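PDB 6KVR: fatty acid amide hydrolase from Candida albicans, which probably hydrolyses monocarboxylic acid amides, fatty acid amides among them, to the carboxylate and ammonium, as a member of the amidase family. Local coordinates for residues A[83-86]-A[87-90]; A[305-308]-A[309-313]. One frame throughout, in Å; residues are numbered along the deposited sequence.

Interaction 1 (A[83-86]-A[87-90])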
ATOM      1  N   ASP A  83     -36.991  10.992  -0.714  1.00 38.34           N
ATOM      2  CA  ASP A  83     -36.238  12.237  -0.815  1.00 34.66           C
ATOM      3  C   ASP A  83     -35.728  12.699   0.547  1.00 34.99           C
ATOM      4  O   ASP A  83     -35.562  13.894   0.796  1.00 36.59           O
ATOM      5  CB  ASP A  83     -37.068  13.324  -1.500  1.00 35.83           C
ATOM      6  CG  ASP A  83     -37.197  13.089  -3.009  1.00 42.34           C
ATOM      7  OD1 ASP A  83     -36.264  12.486  -3.593  1.00 39.48           O
ATOM      8  OD2 ASP A  83     -38.215  13.504  -3.618  1.00 40.23           O
ATOM      9  N   LEU A  84     -35.465  11.753   1.431  1.00 32.41           N
ATOM     10  CA  LEU A  84     -34.710  12.007   2.646  1.00 36.83           C
ATOM     11  C   LEU A  84     -33.312  11.423   2.471  1.00 37.02           C
ATOM     12  O   LEU A  84     -33.147  10.389   1.819  1.00 30.89           O
ATOM     13  CB  LEU A  84     -35.383  11.343   3.845  1.00 37.40           C
ATOM     14  CG  LEU A  84     -36.542  11.962   4.611  1.00 42.22           C
ATOM     15  CD1 LEU A  84     -36.956  10.974   5.707  1.00 38.27           C
ATOM     16  CD2 LEU A  84     -36.221  13.350   5.152  1.00 45.38           C
ATOM     17  N   SER A  85     -32.308  12.074   3.064  1.00 35.51           N
ATOM     18  CA  SER A  85     -30.975  11.487   3.057  1.00 34.85           C
ATOM     19  C   SER A  85     -30.983  10.170   3.823  1.00 38.29           C
ATOM     20  O   SER A  85     -31.808   9.949   4.715  1.00 37.56           O
ATOM     21  CB  SER A  85     -29.951  12.428   3.683  1.00 37.64           C
ATOM     22  OG  SER A  85     -30.055  12.393   5.096  1.00 38.72           O
ATOM     23  N   ALA A  86     -30.050   9.286   3.461  1.00 36.11           N
ATOM     24  CA  ALA A  86     -29.889   8.044   4.208  1.00 34.55           C
ATOM     25  C   ALA A  86     -29.614   8.319   5.683  1.00 34.66           C
ATOM     26  O   ALA A  86     -30.043   7.550   6.553  1.00 34.31           O
ATOM     27  CB  ALA A  86     -28.761   7.213   3.593  1.00 35.51           C
ATOM     28  N   THR A  87     -28.912   9.412   5.983  1.00 29.84           N
ATOM     29  CA  THR A  87     -28.657   9.768   7.372  1.00 37.94           C
ATOM     30  C   THR A  87     -29.960   9.962   8.142  1.00 34.57           C
ATOM     31  O   THR A  87     -30.158   9.361   9.200  1.00 35.51           O
ATOM     32  CB  THR A  87     -27.783  11.020   7.439  1.00 37.65           C
ATOM     33  OG1 THR A  87     -26.591  10.807   6.674  1.00 39.69           O
ATOM     34  CG2 THR A  87     -27.382  11.313   8.876  1.00 40.73           C
ATOM     35  N   GLU A  88     -30.878  10.772   7.612  1.00 41.01           N
ATOM     36  CA  GLU A  88     -32.125  11.009   8.339  1.00 42.12           C
ATOM     37  C   GLU A  88     -33.087   9.818   8.245  1.00 41.78           C
ATOM     38  O   GLU A  88     -33.807   9.543   9.215  1.00 41.87           O
ATOM     39  CB  GLU A  88     -32.771  12.314   7.860  1.00 45.75           C
ATOM     40  CG  GLU A  88     -32.859  12.512   6.353  1.00 49.50           C
ATOM     41  CD  GLU A  88     -33.027  13.997   5.950  1.00 60.98           C
ATOM     42  OE1 GLU A  88     -32.713  14.358   4.780  1.00 60.59           O
ATOM     43  OE2 GLU A  88     -33.498  14.796   6.794  1.00 66.18           O
ATOM     44  N   LEU A  89     -33.089   9.073   7.128  1.00 34.72           N
ATOM     45  CA  LEU A  89     -33.777   7.780   7.110  1.00 36.17           C
ATOM     46  C   LEU A  89     -33.290   6.870   8.238  1.00 41.88           C
ATOM     47  O   LEU A  89     -34.089   6.181   8.890  1.00 39.05           O
ATOM     48  CB  LEU A  89     -33.566   7.089   5.768  1.00 34.63           C
ATOM     49  CG  LEU A  89     -34.407   7.453   4.552  1.00 42.17           C
ATOM     50  CD1 LEU A  89     -33.923   6.618   3.384  1.00 38.56           C
ATOM     51  CD2 LEU A  89     -35.903   7.247   4.792  1.00 39.67           C
ATOM     52  N   ALA A  90     -31.978   6.841   8.475  1.00 41.32           N
ATOM     53  CA  ALA A  90     -31.434   5.954   9.497  1.00 41.94           C
ATOM     54  C   ALA A  90     -31.912   6.368  10.884  1.00 38.66           C
ATOM     55  O   ALA A  90     -32.365   5.524  11.673  1.00 35.07           O
ATOM     56  CB  ALA A  90     -29.902   5.941   9.427  1.00 32.71           C
TER
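Ser85 and Glu88 exchange hydrogen bonds in both directions and so form a capping box at the N terminus of helix 86-94, with Ser85 as the N-cap. In one direction Glu88 N donates to Ser85 OG over 3.1 Å, nearly straight at 167°. In the other, Ser85 N donates to Glu88 OE1 over 2.9 Å, and the carboxylate receives it on its anti lone pair, turned away from OE2. Torsions put both groups in place: Ser85 OG (chi1 78°) and Glu88 CG (chi1 47°) each stand between their own backbone N and carbonyl carbon, and the glutamate then runs extended back to the serine. A weak bond from Ser85 OG to the same OE1 (3.3 Å) would give that oxygen a second donor and limit rotation of the carboxylate.

Regular helical bonding begins at the cap, where Leu89 N meets Ser85 O at 2.9 Å, followed by Ala90 N on Ala86 O at 2.8 Å.

Leu84 packs with both methyls: CD2 lies 3.4 Å from the carboxylate carbon Glu88 CD, the two side chains crossing at about a right angle, while CD1 makes an apolar contact with Leu89 CD2 at 4.0 Å.

Thr87 OG1 is hydrogen-bonded to Asp305 of helix 303-317. The Leu89 side chain touches Val103 and Phe107 of helix 100-118, and Asp83, just after helix 76-82, forms salt bridges with Arg110 of helix 100-118 and with Arg301, between strand 295-300 and helix 303-317.

Interaction 2 (A[305-308]-A[309-313])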
ATOM      1  N   ASP A 305     -24.436  11.457   3.299  1.00 32.05           N
ATOM      2  CA  ASP A 305     -24.590  10.030   3.060  1.00 32.91           C
ATOM      3  C   ASP A 305     -23.250   9.377   2.720  1.00 33.53           C
ATOM      4  O   ASP A 305     -22.892   8.351   3.311  1.00 33.63           O
ATOM      5  CB  ASP A 305     -25.636   9.832   1.968  1.00 31.52           C
ATOM      6  CG  ASP A 305     -27.049  10.048   2.501  1.00 36.90           C
ATOM      7  OD1 ASP A 305     -28.025   9.750   1.794  1.00 38.70           O
ATOM      8  OD2 ASP A 305     -27.165  10.481   3.688  1.00 41.77           O
ATOM      9  N   LEU A 306     -22.469   9.987   1.816  1.00 27.50           N
ATOM     10  CA  LEU A 306     -21.087   9.542   1.609  1.00 28.51           C
ATOM     11  C   LEU A 306     -20.345   9.448   2.935  1.00 32.08           C
ATOM     12  O   LEU A 306     -19.652   8.465   3.199  1.00 26.14           O
ATOM     13  CB  LEU A 306     -20.355  10.498   0.666  1.00 26.68           C
ATOM     14  CG  LEU A 306     -20.974  10.792  -0.707  1.00 25.53           C
ATOM     15  CD1 LEU A 306     -19.961  11.494  -1.584  1.00 24.02           C
ATOM     16  CD2 LEU A 306     -21.447   9.502  -1.360  1.00 26.77           C
ATOM     17  N   GLU A 307     -20.499  10.460   3.796  1.00 32.35           N
ATOM     18  CA  GLU A 307     -19.775  10.467   5.066  1.00 31.74           C
ATOM     19  C   GLU A 307     -20.272   9.360   5.989  1.00 32.35           C
ATOM     20  O   GLU A 307     -19.470   8.663   6.628  1.00 31.02           O
ATOM     21  CB  GLU A 307     -19.905  11.840   5.732  1.00 35.51           C
ATOM     22  CG  GLU A 307     -18.762  12.238   6.651  1.00 38.59           C
ATOM     23  CD  GLU A 307     -18.959  11.739   8.079  1.00 49.00           C
ATOM     24  OE1 GLU A 307     -20.127  11.740   8.546  1.00 55.03           O
ATOM     25  OE2 GLU A 307     -17.951  11.406   8.757  1.00 49.92           O
ATOM     26  N   LEU A 308     -21.594   9.177   6.064  1.00 30.58           N
ATOM     27  CA  LEU A 308     -22.160   8.104   6.875  1.00 32.18           C
ATOM     28  C   LEU A 308     -21.578   6.754   6.480  1.00 32.78           C
ATOM     29  O   LEU A 308     -21.242   5.929   7.338  1.00 31.45           O
ATOM     30  CB  LEU A 308     -23.684   8.082   6.718  1.00 31.28           C
ATOM     31  CG  LEU A 308     -24.388   6.851   7.309  1.00 34.84           C
ATOM     32  CD1 LEU A 308     -24.273   6.852   8.824  1.00 39.74           C
ATOM     33  CD2 LEU A 308     -25.842   6.710   6.881  1.00 31.21           C
ATOM     34  N   TRP A 309     -21.477   6.513   5.170  1.00 29.89           N
ATOM     35  CA  TRP A 309     -21.069   5.211   4.657  1.00 28.44           C
ATOM     36  C   TRP A 309     -19.606   4.925   4.995  1.00 25.72           C
ATOM     37  O   TRP A 309     -19.282   3.871   5.543  1.00 25.96           O
ATOM     38  CB  TRP A 309     -21.322   5.178   3.147  1.00 24.77           C
ATOM     39  CG  TRP A 309     -21.258   3.846   2.506  1.00 24.72           C
ATOM     40  CD1 TRP A 309     -22.299   3.020   2.237  1.00 26.76           C
ATOM     41  CD2 TRP A 309     -20.085   3.185   2.020  1.00 26.30           C
ATOM     42  NE1 TRP A 309     -21.856   1.874   1.625  1.00 28.22           N
ATOM     43  CE2 TRP A 309     -20.498   1.948   1.478  1.00 25.83           C
ATOM     44  CE3 TRP A 309     -18.724   3.506   2.012  1.00 23.32           C
ATOM     45  CZ2 TRP A 309     -19.605   1.035   0.920  1.00 21.80           C
ATOM     46  CZ3 TRP A 309     -17.832   2.600   1.450  1.00 27.60           C
ATOM     47  CH2 TRP A 309     -18.281   1.380   0.904  1.00 27.31           C
HETATM   48  N   MSE A 310     -18.715   5.869   4.717  1.00 26.78           N
HETATM   49  CA  MSE A 310     -17.315   5.709   5.065  1.00 26.64           C
HETATM   50  C   MSE A 310     -17.139   5.448   6.559  1.00 30.11           C
HETATM   51  O   MSE A 310     -16.471   4.485   6.957  1.00 31.48           O
HETATM   52  CB  MSE A 310     -16.516   6.950   4.647  1.00 30.85           C
HETATM   53  CG  MSE A 310     -16.577   7.245   3.149  1.00 29.00           C
HETATM   54 SE   MSE A 310     -15.668   5.848   2.091  1.00 40.55          SE
HETATM   55  CE  MSE A 310     -13.789   6.404   2.447  1.00 29.18           C
ATOM     56  N   LYS A 311     -17.747   6.310   7.383  1.00 32.36           N
ATOM     57  CA  LYS A 311     -17.586   6.204   8.830  1.00 28.49           C
ATOM     58  C   LYS A 311     -18.069   4.857   9.339  1.00 28.30           C
ATOM     59  O   LYS A 311     -17.375   4.199  10.124  1.00 28.53           O
ATOM     60  CB  LYS A 311     -18.336   7.334   9.542  1.00 32.81           C
ATOM     61  CG  LYS A 311     -18.173   7.335  11.072  1.00 32.66           C
ATOM     62  CD  LYS A 311     -19.004   8.457  11.676  1.00 45.93           C
ATOM     63  CE  LYS A 311     -20.491   8.126  11.610  1.00 52.42           C
ATOM     64  NZ  LYS A 311     -21.335   9.279  11.126  1.00 59.38           N
ATOM     65  N   ALA A 312     -19.257   4.423   8.896  1.00 27.66           N
ATOM     66  CA  ALA A 312     -19.787   3.138   9.346  1.00 26.57           C
ATOM     67  C   ALA A 312     -18.936   1.978   8.832  1.00 30.20           C
ATOM     68  O   ALA A 312     -18.582   1.065   9.593  1.00 25.16           O
ATOM     69  CB  ALA A 312     -21.240   2.980   8.893  1.00 27.72           C
ATOM     70  N   TYR A 313     -18.608   1.995   7.535  1.00 26.95           N
ATOM     71  CA  TYR A 313     -17.852   0.902   6.931  1.00 23.86           C
ATOM     72  C   TYR A 313     -16.543   0.676   7.673  1.00 24.96           C
ATOM     73  O   TYR A 313     -16.237  -0.446   8.077  1.00 23.91           O
ATOM     74  CB  TYR A 313     -17.584   1.201   5.452  1.00 22.13           C
ATOM     75  CG  TYR A 313     -16.883   0.084   4.682  1.00 27.09           C
ATOM     76  CD1 TYR A 313     -15.499  -0.096   4.765  1.00 24.56           C
ATOM     77  CD2 TYR A 313     -17.607  -0.786   3.869  1.00 25.14           C
ATOM     78  CE1 TYR A 313     -14.863  -1.097   4.061  1.00 22.85           C
ATOM     79  CE2 TYR A 313     -16.982  -1.793   3.170  1.00 25.59           C
ATOM     80  CZ  TYR A 313     -15.606  -1.946   3.268  1.00 25.50           C
ATOM     81  OH  TYR A 313     -14.980  -2.949   2.559  1.00 25.95           O
TER
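Glu307 and Lys311 form an i to i+4 pair along helix 303-317, which follows strand 295-300 of the central mixed sheet in this amidase-family fold. Followed outward, Lys311 has its CB 3.4 Å from Glu307 O, the same oxygen that accepts Lys311 N at 3.0 Å. CG, anti to the backbone N at chi1 -178°, and CD continue extended; the chain then bends at chi3 (72°), which turns CE, and again at chi4, which sets NZ. NZ stands 3.8 Å from Glu307 OE1, a long salt bridge, so the pairing is probably a loose electrostatic one. The other carboxylate oxygen, OE2, accepts a hydrogen bond from Trp331 NE1, a firmer partner.

Successive backbone bonds from Trp309 N to Asp305 O through Ala312 N to Leu308 O show an unbroken alpha-helix. On its buried side, Trp309 packs against Pro298 of strand 295-300, Ile248 and Val250 of strand 248-253, and Leu190 of helix 185-192; its side chain is about 10 Å from that of Lys158, the predicted charge-relay lysine. Tyr313 CB lies over one face of the indole, 4.2 Å above the ring plane and offset toward the rim, and Met310 SE, of a selenomethionine, sits in plane at its edge.

Overall arrangement
From the N terminus, the chain leaves helix 76-82, turns through interaction 1 into helix 86-94, and reaches interaction 2 more than 200 residues later, just after strand 295-300. Each contact is local: the first closes the short turn between two helices, the second lies within helix 303-317, and they follow in series, neither nested nor crossed. Their centres are 13 Å apart, yet they touch directly. Asp305 bridges them through two probable hydrogen bonds, OD1 to Ala86 N at 2.7 Å and OD2 to Thr87 OG1 at 3.1 Å. The start of helix 86-94 is thereby tied to helix 303-317, whose Trp309 packs on the central sheet.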